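Local coordinates for peptide ABC transporter, peptide-binding protein (PDB 2D5W), which binds oligopeptides and probably delivers them to an ABC transporter for uptake into the cell, at residues A171-L176 against E187-F192; I331-N336 against K368-D373; L560-A565 against V590-Q595. One frame throughout, in Å; residues are numbered along the deposited sequence.

Contact 1 of 3, residues A171-L176 against E187-F192; sequences AAARGL and ELYRNF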
ATOM      1  N   ALA A 171       3.453 -25.782  16.308  1.00 15.36           N
ATOM      2  CA  ALA A 171       3.225 -26.670  17.440  1.00 16.18           C
ATOM      3  C   ALA A 171       2.539 -25.909  18.567  1.00 16.45           C
ATOM      4  O   ALA A 171       1.620 -26.421  19.204  1.00 17.99           O
ATOM      5  CB  ALA A 171       4.548 -27.255  17.928  1.00 15.94           C
ATOM      6  N   ALA A 172       2.981 -24.678  18.803  1.00 16.36           N
ATOM      7  CA  ALA A 172       2.401 -23.854  19.857  1.00 16.44           C
ATOM      8  C   ALA A 172       0.982 -23.419  19.503  1.00 16.84           C
ATOM      9  O   ALA A 172       0.121 -23.310  20.376  1.00 17.87           O
ATOM     10  CB  ALA A 172       3.277 -22.630  20.105  1.00 16.60           C
ATOM     11  N   ALA A 173       0.738 -23.183  18.217  1.00 15.92           N
ATOM     12  CA  ALA A 173      -0.576 -22.751  17.756  1.00 16.72           C
ATOM     13  C   ALA A 173      -1.653 -23.822  17.929  1.00 17.30           C
ATOM     14  O   ALA A 173      -2.837 -23.501  18.022  1.00 16.33           O
ATOM     15  CB  ALA A 173      -0.499 -22.320  16.293  1.00 17.72           C
ATOM     16  N   ARG A 174      -1.246 -25.087  17.970  1.00 17.68           N
ATOM     17  CA  ARG A 174      -2.206 -26.177  18.133  1.00 19.80           C
ATOM     18  C   ARG A 174      -2.957 -26.076  19.455  1.00 20.09           C
ATOM     19  O   ARG A 174      -4.068 -26.587  19.585  1.00 21.59           O
ATOM     20  CB  ARG A 174      -1.503 -27.538  18.046  1.00 21.41           C
ATOM     21  CG  ARG A 174      -1.003 -27.887  16.652  1.00 23.16           C
ATOM     22  CD  ARG A 174      -0.439 -29.307  16.568  1.00 24.85           C
ATOM     23  NE  ARG A 174      -1.442 -30.340  16.829  1.00 27.38           N
ATOM     24  CZ  ARG A 174      -1.677 -30.879  18.023  1.00 28.29           C
ATOM     25  NH1 ARG A 174      -0.979 -30.488  19.081  1.00 29.65           N
ATOM     26  NH2 ARG A 174      -2.608 -31.815  18.158  1.00 29.20           N
ATOM     27  N   GLY A 175      -2.352 -25.406  20.431  1.00 19.78           N
ATOM     28  CA  GLY A 175      -2.988 -25.262  21.729  1.00 20.90           C
ATOM     29  C   GLY A 175      -3.837 -24.014  21.867  1.00 20.58           C
ATOM     30  O   GLY A 175      -4.266 -23.668  22.969  1.00 22.52           O
ATOM     31  N   LEU A 176      -4.091 -23.336  20.752  1.00 19.58           N
ATOM     32  CA  LEU A 176      -4.888 -22.114  20.768  1.00 19.08           C
ATOM     33  C   LEU A 176      -6.085 -22.195  19.827  1.00 19.44           C
ATOM     34  O   LEU A 176      -5.969 -22.671  18.698  1.00 21.44           O
ATOM     35  CB  LEU A 176      -4.019 -20.914  20.372  1.00 18.33           C
ATOM     36  CG  LEU A 176      -2.758 -20.641  21.196  1.00 18.78           C
ATOM     37  CD1 LEU A 176      -1.974 -19.498  20.567  1.00 19.39           C
ATOM     38  CD2 LEU A 176      -3.134 -20.304  22.632  1.00 18.98           C
ATOM     39  N   GLU A 187      -0.626 -12.747  18.710  1.00 11.57           N
ATOM     40  CA  GLU A 187       0.691 -12.468  19.271  1.00 12.75           C
ATOM     41  C   GLU A 187       1.704 -13.521  18.831  1.00 11.41           C
ATOM     42  O   GLU A 187       2.846 -13.196  18.500  1.00 11.16           O
ATOM     43  CB  GLU A 187       0.617 -12.427  20.800  1.00 16.11           C
ATOM     44  CG  GLU A 187       1.957 -12.221  21.488  1.00 23.23           C
ATOM     45  CD  GLU A 187       1.818 -12.025  22.987  1.00 27.08           C
ATOM     46  OE1 GLU A 187       1.227 -12.903  23.653  1.00 30.41           O
ATOM     47  OE2 GLU A 187       2.301 -10.992  23.499  1.00 30.77           O
ATOM     48  N   LEU A 188       1.283 -14.781  18.828  1.00 11.61           N
ATOM     49  CA  LEU A 188       2.160 -15.873  18.430  1.00 11.56           C
ATOM     50  C   LEU A 188       2.677 -15.671  17.010  1.00 11.16           C
ATOM     51  O   LEU A 188       3.874 -15.788  16.751  1.00 10.91           O
ATOM     52  CB  LEU A 188       1.413 -17.206  18.509  1.00 14.29           C
ATOM     53  CG  LEU A 188       2.236 -18.456  18.197  1.00 15.04           C
ATOM     54  CD1 LEU A 188       3.162 -18.769  19.362  1.00 18.08           C
ATOM     55  CD2 LEU A 188       1.301 -19.624  17.947  1.00 17.17           C
ATOM     56  N   TYR A 189       1.772 -15.368  16.089  1.00 11.03           N
ATOM     57  CA  TYR A 189       2.172 -15.170  14.705  1.00 11.24           C
ATOM     58  C   TYR A 189       2.973 -13.888  14.495  1.00 10.43           C
ATOM     59  O   TYR A 189       3.927 -13.883  13.718  1.00 11.59           O
ATOM     60  CB  TYR A 189       0.950 -15.207  13.784  1.00 11.58           C
ATOM     61  CG  TYR A 189       0.301 -16.573  13.690  1.00 12.79           C
ATOM     62  CD1 TYR A 189       1.074 -17.733  13.616  1.00 12.80           C
ATOM     63  CD2 TYR A 189      -1.087 -16.704  13.629  1.00 13.19           C
ATOM     64  CE1 TYR A 189       0.482 -18.989  13.482  1.00 14.08           C
ATOM     65  CE2 TYR A 189      -1.687 -17.954  13.492  1.00 13.43           C
ATOM     66  CZ  TYR A 189      -0.898 -19.089  13.419  1.00 13.97           C
ATOM     67  OH  TYR A 189      -1.488 -20.325  13.276  1.00 16.99           O
ATOM     68  N   ARG A 190       2.608 -12.805  15.178  1.00 10.93           N
ATOM     69  CA  ARG A 190       3.365 -11.561  15.028  1.00 10.81           C
ATOM     70  C   ARG A 190       4.800 -11.785  15.488  1.00 11.32           C
ATOM     71  O   ARG A 190       5.750 -11.359  14.829  1.00 11.83           O
ATOM     72  CB  ARG A 190       2.758 -10.421  15.859  1.00 11.77           C
ATOM     73  CG  ARG A 190       1.390  -9.949  15.409  1.00 12.86           C
ATOM     74  CD  ARG A 190       0.903  -8.763  16.243  1.00 11.98           C
ATOM     75  NE  ARG A 190       1.506  -7.490  15.844  1.00 13.12           N
ATOM     76  CZ  ARG A 190       2.486  -6.870  16.496  1.00 12.29           C
ATOM     77  NH1 ARG A 190       3.006  -7.396  17.599  1.00 15.76           N
ATOM     78  NH2 ARG A 190       2.942  -5.706  16.047  1.00 14.35           N
ATOM     79  N   ASN A 191       4.957 -12.460  16.623  1.00 11.46           N
ATOM     80  CA  ASN A 191       6.285 -12.716  17.167  1.00 11.52           C
ATOM     81  C   ASN A 191       7.142 -13.558  16.234  1.00 11.32           C
ATOM     82  O   ASN A 191       8.360 -13.406  16.203  1.00 12.23           O
ATOM     83  CB  ASN A 191       6.186 -13.372  18.549  1.00 13.19           C
ATOM     84  CG  ASN A 191       5.669 -12.416  19.609  1.00 15.55           C
ATOM     85  OD1 ASN A 191       5.669 -11.200  19.414  1.00 17.06           O
ATOM     86  ND2 ASN A 191       5.241 -12.960  20.741  1.00 17.41           N
ATOM     87  N   PHE A 192       6.507 -14.439  15.469  1.00 11.21           N
ATOM     88  CA  PHE A 192       7.228 -15.269  14.512  1.00 10.31           C
ATOM     89  C   PHE A 192       7.927 -14.359  13.498  1.00  9.62           C
ATOM     90  O   PHE A 192       9.139 -14.447  13.301  1.00 10.53           O
ATOM     91  CB  PHE A 192       6.253 -16.210  13.795  1.00 11.30           C
ATOM     92  CG  PHE A 192       6.823 -16.859  12.563  1.00 10.23           C
ATOM     93  CD1 PHE A 192       7.941 -17.683  12.641  1.00 10.14           C
ATOM     94  CD2 PHE A 192       6.237 -16.642  11.322  1.00 10.80           C
ATOM     95  CE1 PHE A 192       8.467 -18.282  11.494  1.00  9.88           C
ATOM     96  CE2 PHE A 192       6.753 -17.234  10.176  1.00 12.60           C
ATOM     97  CZ  PHE A 192       7.870 -18.055  10.263  1.00 11.51           C
TER
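The hydroxyl oxygen of Y189 is hydrogen-bonded to the backbone oxygen of K114 and also touches the methyl group of A173, with OH and CB 3.7 Å apart. That pairing brings the tip of a buried tyrosine against the C-terminal part of helix 159-173. The same side chain lies against A113, M116 and V169.

The rest of the contact is apolar and centres on the two methyl groups of L188. Its CG stands anti to the backbone N (chi1 -177°), and with chi2 near 74° the two methyls face A172 and A173. CD1 reaches CB of A172 at 3.9 Å. CD2 is the busier branch: it sits 3.6 Å from CB of A173 and equally close to the backbone N of that residue, so it touches the main chain as well as the methyl. L176 adds a third neighbour, its CD1 lying 4.2 Å from CD2 of L188 as the two leucines pass at a slant.

L176 is brought back to this spot by a type I beta turn that runs from A173 to L176 and is closed by a bond of 3.0 Å from N of L176 to O of A173. L185 and D181 also lie beside L176. With small alanines on one side and a branched leucine on the other, the arrangement is that of two consecutive helices, 159-173 and 182-194, joined by a short loop and packed alanine against leucine near the protein surface.

Contact 2 of 3, residues I331-N336 against K368-D373; sequences ILHALN and KKYEFD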
ATOM      1  N   ILE A 331     -19.438  16.397   7.436  1.00  9.79           N
ATOM      2  CA  ILE A 331     -18.018  16.698   7.518  1.00 10.18           C
ATOM      3  C   ILE A 331     -17.444  16.994   6.136  1.00  9.58           C
ATOM      4  O   ILE A 331     -16.704  17.962   5.966  1.00 10.02           O
ATOM      5  CB  ILE A 331     -17.229  15.537   8.172  1.00  9.91           C
ATOM      6  CG1 ILE A 331     -17.632  15.402   9.647  1.00 10.43           C
ATOM      7  CG2 ILE A 331     -15.723  15.792   8.060  1.00 10.56           C
ATOM      8  CD1 ILE A 331     -17.050  14.179  10.341  1.00 12.56           C
ATOM      9  N   LEU A 332     -17.798  16.183   5.140  1.00  9.43           N
ATOM     10  CA  LEU A 332     -17.261  16.408   3.802  1.00  9.49           C
ATOM     11  C   LEU A 332     -17.690  17.759   3.230  1.00  9.84           C
ATOM     12  O   LEU A 332     -16.903  18.427   2.554  1.00 10.10           O
ATOM     13  CB  LEU A 332     -17.659  15.268   2.854  1.00  9.84           C
ATOM     14  CG  LEU A 332     -16.904  15.241   1.515  1.00  9.09           C
ATOM     15  CD1 LEU A 332     -15.397  15.265   1.762  1.00 10.84           C
ATOM     16  CD2 LEU A 332     -17.297  14.004   0.719  1.00 10.36           C
ATOM     17  N   HIS A 333     -18.933  18.161   3.493  1.00 10.07           N
ATOM     18  CA  HIS A 333     -19.423  19.457   3.016  1.00 10.55           C
ATOM     19  C   HIS A 333     -18.644  20.596   3.677  1.00 10.39           C
ATOM     20  O   HIS A 333     -18.619  21.719   3.166  1.00 11.53           O
ATOM     21  CB  HIS A 333     -20.915  19.641   3.331  1.00 11.35           C
ATOM     22  CG  HIS A 333     -21.839  19.025   2.326  1.00 11.41           C
ATOM     23  ND1 HIS A 333     -21.785  19.319   0.981  1.00 12.40           N
ATOM     24  CD2 HIS A 333     -22.882  18.174   2.481  1.00 11.82           C
ATOM     25  CE1 HIS A 333     -22.755  18.677   0.351  1.00 12.28           C
ATOM     26  NE2 HIS A 333     -23.435  17.976   1.240  1.00 12.89           N
ATOM     27  N   ALA A 334     -18.019  20.308   4.817  1.00  9.48           N
ATOM     28  CA  ALA A 334     -17.246  21.314   5.540  1.00 10.38           C
ATOM     29  C   ALA A 334     -15.768  21.321   5.157  1.00 10.75           C
ATOM     30  O   ALA A 334     -15.006  22.150   5.648  1.00 11.78           O
ATOM     31  CB  ALA A 334     -17.396  21.104   7.040  1.00 10.92           C
ATOM     32  N   LEU A 335     -15.360  20.388   4.300  1.00 10.37           N
ATOM     33  CA  LEU A 335     -13.972  20.323   3.849  1.00  9.99           C
ATOM     34  C   LEU A 335     -13.889  21.020   2.496  1.00 10.04           C
ATOM     35  O   LEU A 335     -14.459  20.551   1.511  1.00 10.74           O
ATOM     36  CB  LEU A 335     -13.512  18.867   3.714  1.00 10.18           C
ATOM     37  CG  LEU A 335     -13.641  17.985   4.962  1.00  9.80           C
ATOM     38  CD1 LEU A 335     -12.942  16.656   4.713  1.00 11.01           C
ATOM     39  CD2 LEU A 335     -13.026  18.680   6.170  1.00 10.59           C
ATOM     40  N   ASN A 336     -13.194  22.152   2.444  1.00  9.71           N
ATOM     41  CA  ASN A 336     -13.076  22.887   1.194  1.00 10.36           C
ATOM     42  C   ASN A 336     -11.983  22.259   0.343  1.00  9.67           C
ATOM     43  O   ASN A 336     -10.900  22.820   0.169  1.00 10.42           O
ATOM     44  CB  ASN A 336     -12.760  24.356   1.464  1.00 11.53           C
ATOM     45  CG  ASN A 336     -12.845  25.197   0.215  1.00 11.64           C
ATOM     46  OD1 ASN A 336     -13.154  24.693  -0.866  1.00 12.03           O
ATOM     47  ND2 ASN A 336     -12.577  26.490   0.353  1.00 13.68           N
ATOM     48  N   LYS A 368     -22.024  10.816  -6.934  1.00 11.96           N
ATOM     49  CA  LYS A 368     -22.476  11.986  -6.191  1.00 12.49           C
ATOM     50  C   LYS A 368     -21.287  12.777  -5.645  1.00 13.12           C
ATOM     51  O   LYS A 368     -20.342  12.197  -5.106  1.00 12.77           O
ATOM     52  CB  LYS A 368     -23.378  11.531  -5.042  1.00 12.56           C
ATOM     53  CG  LYS A 368     -23.915  12.639  -4.153  1.00 14.25           C
ATOM     54  CD  LYS A 368     -24.834  12.054  -3.091  1.00 15.82           C
ATOM     55  CE  LYS A 368     -25.361  13.122  -2.153  1.00 15.69           C
ATOM     56  NZ  LYS A 368     -26.276  12.534  -1.136  1.00 19.90           N
ATOM     57  N   LYS A 369     -21.339  14.099  -5.784  1.00 12.95           N
ATOM     58  CA  LYS A 369     -20.272  14.972  -5.303  1.00 13.88           C
ATOM     59  C   LYS A 369     -20.759  15.843  -4.149  1.00 13.03           C
ATOM     60  O   LYS A 369     -21.900  16.313  -4.149  1.00 15.55           O
ATOM     61  CB  LYS A 369     -19.770  15.877  -6.432  1.00 14.77           C
ATOM     62  CG  LYS A 369     -19.199  15.142  -7.633  1.00 17.08           C
ATOM     63  CD  LYS A 369     -18.749  16.128  -8.699  1.00 21.17           C
ATOM     64  CE  LYS A 369     -18.239  15.413  -9.940  1.00 22.78           C
ATOM     65  NZ  LYS A 369     -17.834  16.374 -11.001  1.00 25.64           N
ATOM     66  N   TYR A 370     -19.886  16.062  -3.172  1.00 11.20           N
ATOM     67  CA  TYR A 370     -20.216  16.879  -2.013  1.00 11.93           C
ATOM     68  C   TYR A 370     -19.422  18.176  -2.048  1.00 11.96           C
ATOM     69  O   TYR A 370     -18.264  18.226  -1.629  1.00 12.65           O
ATOM     70  CB  TYR A 370     -19.907  16.105  -0.735  1.00 11.76           C
ATOM     71  CG  TYR A 370     -20.748  14.861  -0.579  1.00 10.82           C
ATOM     72  CD1 TYR A 370     -21.930  14.883   0.160  1.00 12.66           C
ATOM     73  CD2 TYR A 370     -20.370  13.661  -1.182  1.00 10.79           C
ATOM     74  CE1 TYR A 370     -22.713  13.745   0.299  1.00 11.46           C
ATOM     75  CE2 TYR A 370     -21.148  12.513  -1.051  1.00 10.95           C
ATOM     76  CZ  TYR A 370     -22.317  12.561  -0.308  1.00 11.52           C
ATOM     77  OH  TYR A 370     -23.078  11.427  -0.157  1.00 12.07           O
ATOM     78  N   GLU A 371     -20.056  19.230  -2.546  1.00 12.14           N
ATOM     79  CA  GLU A 371     -19.399  20.523  -2.650  1.00 11.87           C
ATOM     80  C   GLU A 371     -19.201  21.166  -1.282  1.00 10.75           C
ATOM     81  O   GLU A 371     -19.860  20.802  -0.310  1.00 11.71           O
ATOM     82  CB  GLU A 371     -20.216  21.463  -3.549  1.00 13.71           C
ATOM     83  CG  GLU A 371     -21.462  22.069  -2.897  1.00 16.05           C
ATOM     84  CD  GLU A 371     -22.657  21.132  -2.841  1.00 17.59           C
ATOM     85  OE1 GLU A 371     -22.512  19.928  -3.143  1.00 18.22           O
ATOM     86  OE2 GLU A 371     -23.756  21.608  -2.486  1.00 19.01           O
ATOM     87  N   PHE A 372     -18.277  22.117  -1.216  1.00 11.82           N
ATOM     88  CA  PHE A 372     -18.014  22.831   0.024  1.00 11.84           C
ATOM     89  C   PHE A 372     -19.212  23.730   0.310  1.00 12.44           C
ATOM     90  O   PHE A 372     -19.514  24.636  -0.465  1.00 13.53           O
ATOM     91  CB  PHE A 372     -16.747  23.673  -0.119  1.00 12.24           C
ATOM     92  CG  PHE A 372     -16.428  24.496   1.095  1.00 11.34           C
ATOM     93  CD1 PHE A 372     -16.255  23.893   2.335  1.00 11.37           C
ATOM     94  CD2 PHE A 372     -16.302  25.877   0.999  1.00 12.40           C
ATOM     95  CE1 PHE A 372     -15.961  24.653   3.464  1.00 11.77           C
ATOM     96  CE2 PHE A 372     -16.008  26.646   2.123  1.00 12.65           C
ATOM     97  CZ  PHE A 372     -15.838  26.033   3.357  1.00 13.26           C
ATOM     98  N   ASP A 373     -19.902  23.464   1.414  1.00 12.56           N
ATOM     99  CA  ASP A 373     -21.074  24.248   1.800  1.00 13.31           C
ATOM    100  C   ASP A 373     -21.316  24.079   3.294  1.00 12.73           C
ATOM    101  O   ASP A 373     -21.900  23.085   3.733  1.00 12.38           O
ATOM    102  CB  ASP A 373     -22.309  23.772   1.034  1.00 14.63           C
ATOM    103  CG  ASP A 373     -23.506  24.684   1.229  1.00 16.16           C
ATOM    104  OD1 ASP A 373     -23.662  25.249   2.330  1.00 18.17           O
ATOM    105  OD2 ASP A 373     -24.301  24.827   0.277  1.00 18.22           O
TER
HETATM  106  O   HOH W   1     -15.973  19.207  -0.322  1.00 11.72           O
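H333 and D373 join the last turn of helix 325-333 to the loop that leads into helix 374-383. D373 is the N-cap of that second helix: its backbone N donates to O of H333 at 2.8 Å, while its OD1 caps N of K376.

The histidine side chain traces the fit. Its CB lies beside the carbonyl oxygen of D373, at 3.6 Å. A chi1 of -84° sets CG anti to the carbonyl carbon, and the turn of the ring about chi2 brings ND1 to O of E371; the resulting bond of 2.8 Å is nearly straight (173° at the hydrogen) and in the ring plane. CE1 meets OE1 of E371, whose other oxygen, OE2, forms a salt bridge with K376. CD2 and NE2 both approach CD1 of Y370, NE2 at 3.6 Å; this tyrosine turns an edge toward the imidazole face, over which its CB also lies. The hydroxyl of Y370 is anchored to O of A539.

Beyond the histidine, F372 and N336 stack with amide and ring planes only 5° apart. OD1 of N336 caps N of G339, and its CB stands over the centre of the F372 ring, 3.6 Å from the centroid.

Contact 3 of 3, residues L560-A565 against V590-Q595; sequences LVNYVA and VKKWDQ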
ATOM      1  N   LEU A 560      21.915   9.156 -14.008  1.00  9.87           N
ATOM      2  CA  LEU A 560      21.352   7.918 -13.472  1.00  9.68           C
ATOM      3  C   LEU A 560      20.290   7.407 -14.431  1.00 10.12           C
ATOM      4  O   LEU A 560      19.323   8.107 -14.716  1.00 11.81           O
ATOM      5  CB  LEU A 560      20.714   8.161 -12.098  1.00 10.20           C
ATOM      6  CG  LEU A 560      20.203   6.894 -11.395  1.00  9.53           C
ATOM      7  CD1 LEU A 560      21.387   6.045 -10.948  1.00 10.70           C
ATOM      8  CD2 LEU A 560      19.348   7.270 -10.194  1.00 11.29           C
ATOM      9  N   VAL A 561      20.463   6.192 -14.937  1.00  8.98           N
ATOM     10  CA  VAL A 561      19.482   5.644 -15.861  1.00  9.65           C
ATOM     11  C   VAL A 561      18.744   4.423 -15.336  1.00  8.92           C
ATOM     12  O   VAL A 561      19.234   3.690 -14.463  1.00  9.68           O
ATOM     13  CB  VAL A 561      20.110   5.286 -17.235  1.00 11.37           C
ATOM     14  CG1 VAL A 561      20.550   6.556 -17.946  1.00 13.31           C
ATOM     15  CG2 VAL A 561      21.275   4.334 -17.049  1.00 12.26           C
ATOM     16  N   ASN A 562      17.551   4.241 -15.893  1.00  9.56           N
ATOM     17  CA  ASN A 562      16.644   3.147 -15.589  1.00  9.07           C
ATOM     18  C   ASN A 562      15.918   3.229 -14.248  1.00  9.47           C
ATOM     19  O   ASN A 562      15.219   2.294 -13.859  1.00 10.45           O
ATOM     20  CB  ASN A 562      17.368   1.809 -15.761  1.00  9.99           C
ATOM     21  CG  ASN A 562      17.887   1.625 -17.176  1.00  8.71           C
ATOM     22  OD1 ASN A 562      17.279   2.109 -18.133  1.00 10.34           O
ATOM     23  ND2 ASN A 562      19.008   0.926 -17.318  1.00 10.66           N
ATOM     24  N   TYR A 563      16.081   4.353 -13.551  1.00  9.24           N
ATOM     25  CA  TYR A 563      15.375   4.585 -12.289  1.00  8.91           C
ATOM     26  C   TYR A 563      14.101   5.256 -12.797  1.00  8.74           C
ATOM     27  O   TYR A 563      13.979   6.484 -12.790  1.00  9.73           O
ATOM     28  CB  TYR A 563      16.158   5.550 -11.395  1.00  9.52           C
ATOM     29  CG  TYR A 563      15.570   5.694 -10.007  1.00  8.73           C
ATOM     30  CD1 TYR A 563      15.940   4.826  -8.980  1.00  8.66           C
ATOM     31  CD2 TYR A 563      14.608   6.665  -9.732  1.00  9.02           C
ATOM     32  CE1 TYR A 563      15.367   4.921  -7.711  1.00  8.76           C
ATOM     33  CE2 TYR A 563      14.027   6.769  -8.469  1.00  8.84           C
ATOM     34  CZ  TYR A 563      14.408   5.893  -7.466  1.00  8.66           C
ATOM     35  OH  TYR A 563      13.826   5.981  -6.223  1.00  9.38           O
ATOM     36  N   VAL A 564      13.163   4.429 -13.247  1.00  9.43           N
ATOM     37  CA  VAL A 564      11.923   4.894 -13.850  1.00 10.37           C
ATOM     38  C   VAL A 564      10.692   4.263 -13.225  1.00 10.28           C
ATOM     39  O   VAL A 564      10.698   3.084 -12.866  1.00 11.00           O
ATOM     40  CB  VAL A 564      11.947   4.576 -15.367  1.00 11.14           C
ATOM     41  CG1 VAL A 564      10.615   4.920 -16.019  1.00 12.74           C
ATOM     42  CG2 VAL A 564      13.090   5.337 -16.021  1.00 11.01           C
ATOM     43  N   ALA A 565       9.633   5.057 -13.108  1.00  9.91           N
ATOM     44  CA  ALA A 565       8.379   4.597 -12.540  1.00 10.25           C
ATOM     45  C   ALA A 565       7.229   4.938 -13.481  1.00 10.63           C
ATOM     46  O   ALA A 565       7.346   5.820 -14.334  1.00 11.81           O
ATOM     47  CB  ALA A 565       8.149   5.253 -11.179  1.00 11.73           C
ATOM     48  N   VAL A 590      23.644   0.927 -19.408  1.00 11.08           N
ATOM     49  CA  VAL A 590      22.897   1.122 -20.643  1.00 11.75           C
ATOM     50  C   VAL A 590      21.442   1.515 -20.406  1.00 10.89           C
ATOM     51  O   VAL A 590      20.673   0.766 -19.801  1.00 10.76           O
ATOM     52  CB  VAL A 590      22.939  -0.162 -21.505  1.00 11.79           C
ATOM     53  CG1 VAL A 590      22.163   0.046 -22.794  1.00 12.59           C
ATOM     54  CG2 VAL A 590      24.384  -0.532 -21.809  1.00 13.32           C
ATOM     55  N   LYS A 591      21.067   2.694 -20.894  1.00 11.42           N
ATOM     56  CA  LYS A 591      19.701   3.183 -20.740  1.00 12.02           C
ATOM     57  C   LYS A 591      18.738   2.281 -21.508  1.00 12.71           C
ATOM     58  O   LYS A 591      18.936   2.019 -22.697  1.00 13.86           O
ATOM     59  CB  LYS A 591      19.601   4.618 -21.260  1.00 12.63           C
ATOM     60  CG  LYS A 591      18.259   5.268 -20.999  1.00 13.12           C
ATOM     61  CD  LYS A 591      18.219   6.692 -21.529  1.00 13.50           C
ATOM     62  CE  LYS A 591      16.888   7.355 -21.212  1.00 14.63           C
ATOM     63  NZ  LYS A 591      16.805   8.725 -21.785  1.00 15.80           N
ATOM     64  N   LYS A 592      17.700   1.810 -20.824  1.00 12.34           N
ATOM     65  CA  LYS A 592      16.703   0.929 -21.430  1.00 13.30           C
ATOM     66  C   LYS A 592      15.289   1.484 -21.293  1.00 13.71           C
ATOM     67  O   LYS A 592      14.372   1.052 -21.996  1.00 16.30           O
ATOM     68  CB  LYS A 592      16.759  -0.456 -20.777  1.00 15.06           C
ATOM     69  CG  LYS A 592      18.028  -1.235 -21.055  1.00 19.06           C
ATOM     70  CD  LYS A 592      18.149  -1.580 -22.528  1.00 22.82           C
ATOM     71  CE  LYS A 592      19.395  -2.404 -22.793  1.00 23.60           C
ATOM     72  NZ  LYS A 592      19.396  -3.672 -22.015  1.00 28.05           N
ATOM     73  N   TRP A 593      15.113   2.435 -20.382  1.00 12.64           N
ATOM     74  CA  TRP A 593      13.813   3.047 -20.147  1.00 12.85           C
ATOM     75  C   TRP A 593      13.955   4.560 -20.094  1.00 12.76           C
ATOM     76  O   TRP A 593      15.018   5.072 -19.749  1.00 13.62           O
ATOM     77  CB  TRP A 593      13.225   2.556 -18.817  1.00 12.75           C
ATOM     78  CG  TRP A 593      13.146   1.069 -18.706  1.00 12.33           C
ATOM     79  CD1 TRP A 593      14.123   0.224 -18.266  1.00 12.16           C
ATOM     80  CD2 TRP A 593      12.048   0.240 -19.109  1.00 12.49           C
ATOM     81  NE1 TRP A 593      13.705  -1.081 -18.376  1.00 13.06           N
ATOM     82  CE2 TRP A 593      12.436  -1.100 -18.892  1.00 13.00           C
ATOM     83  CE3 TRP A 593      10.777   0.499 -19.638  1.00 14.03           C
ATOM     84  CZ2 TRP A 593      11.596  -2.181 -19.184  1.00 13.98           C
ATOM     85  CZ3 TRP A 593       9.943  -0.575 -19.929  1.00 14.73           C
ATOM     86  CH2 TRP A 593      10.357  -1.897 -19.701  1.00 14.18           C
ATOM     87  N   ASP A 594      12.896   5.274 -20.455  1.00 13.56           N
ATOM     88  CA  ASP A 594      12.909   6.729 -20.385  1.00 14.39           C
ATOM     89  C   ASP A 594      11.654   7.159 -19.648  1.00 13.59           C
ATOM     90  O   ASP A 594      10.543   6.761 -20.001  1.00 14.40           O
ATOM     91  CB  ASP A 594      12.932   7.384 -21.763  1.00 16.86           C
ATOM     92  CG  ASP A 594      13.081   8.894 -21.670  1.00 18.32           C
ATOM     93  OD1 ASP A 594      14.202   9.368 -21.382  1.00 20.33           O
ATOM     94  OD2 ASP A 594      12.075   9.608 -21.855  1.00 20.18           O
ATOM     95  N   GLN A 595      11.842   7.991 -18.634  1.00 13.08           N
ATOM     96  CA  GLN A 595      10.747   8.457 -17.799  1.00 12.05           C
ATOM     97  C   GLN A 595       9.671   9.303 -18.478  1.00 12.68           C
ATOM     98  O   GLN A 595       8.503   9.240 -18.102  1.00 12.97           O
ATOM     99  CB  GLN A 595      11.322   9.236 -16.613  1.00 12.18           C
ATOM    100  CG  GLN A 595      10.284   9.664 -15.604  1.00 11.15           C
ATOM    101  CD  GLN A 595       9.617   8.483 -14.936  1.00 10.11           C
ATOM    102  OE1 GLN A 595      10.173   7.874 -14.019  1.00 10.86           O
ATOM    103  NE2 GLN A 595       8.428   8.141 -15.403  1.00 10.92           N
TER
HETATM  104  O   HOH W   2      16.544   6.044 -17.775  1.00 11.84           O
HETATM  105  O   HOH W   3      12.651   8.868 -13.188  1.00 12.53           O
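The carboxamide of N562 meets the indole of W593 at its edge, with OD1 near the ring plane and 3.7 Å from CD1. The indole NE1 is hydrogen-bonded to OE2 of E581, and W577 packs edge-to-face with the ring. A second carboxamide, that of Q595, has CG1 of V564 above its plane, 3.9 Å from CD, and both its polar atoms engaged with the backbone of A565. OE1 takes N of A565 at 3.0 Å and NE2 gives to O of A565 at 2.8 Å, a two-point grip in which each bond is close to straight.

N562 spreads its bonds over several residues. OD1 accepts from N of K592 at 2.7 Å, in the carbonyl plane on a lone pair, and from N of W593 at 3.1 Å, tilted from that plane. ND2 gives to O of V590 at 3.0 Å and also to O of E581. An alanine here would probably leave the amides of K592 and W593 without their shared acceptor and the carbonyl of V590 without the ND2 donor. Water 2 links N of N562 to O of W593. Two side-chain amides thus stand in for strand pairing, satisfying peptide groups of 590-593 and A565, which lie outside any regular strand.

Read from the N terminus, the three contacts follow one another in series, and none nests within or crosses another. Contact 1 closes the shortest loop, ten residues between its segments, half of them already in helix 182-194, and ties it to helix 159-173. Contact 2 spans 31 residues, among them helix 337-345, and ties the end of helix 325-333 to the approach to helix 374-383. Contact 3 closes 24 residues that include strand 583-584, the partner of strand 560-561, and fastens residues 590-595, near the C terminus, to the chain leaving strand 560-561. Contacts 1 and 3 lie on opposite sides of the chain's centre, and every pair of centres is at least about 41 Å apart.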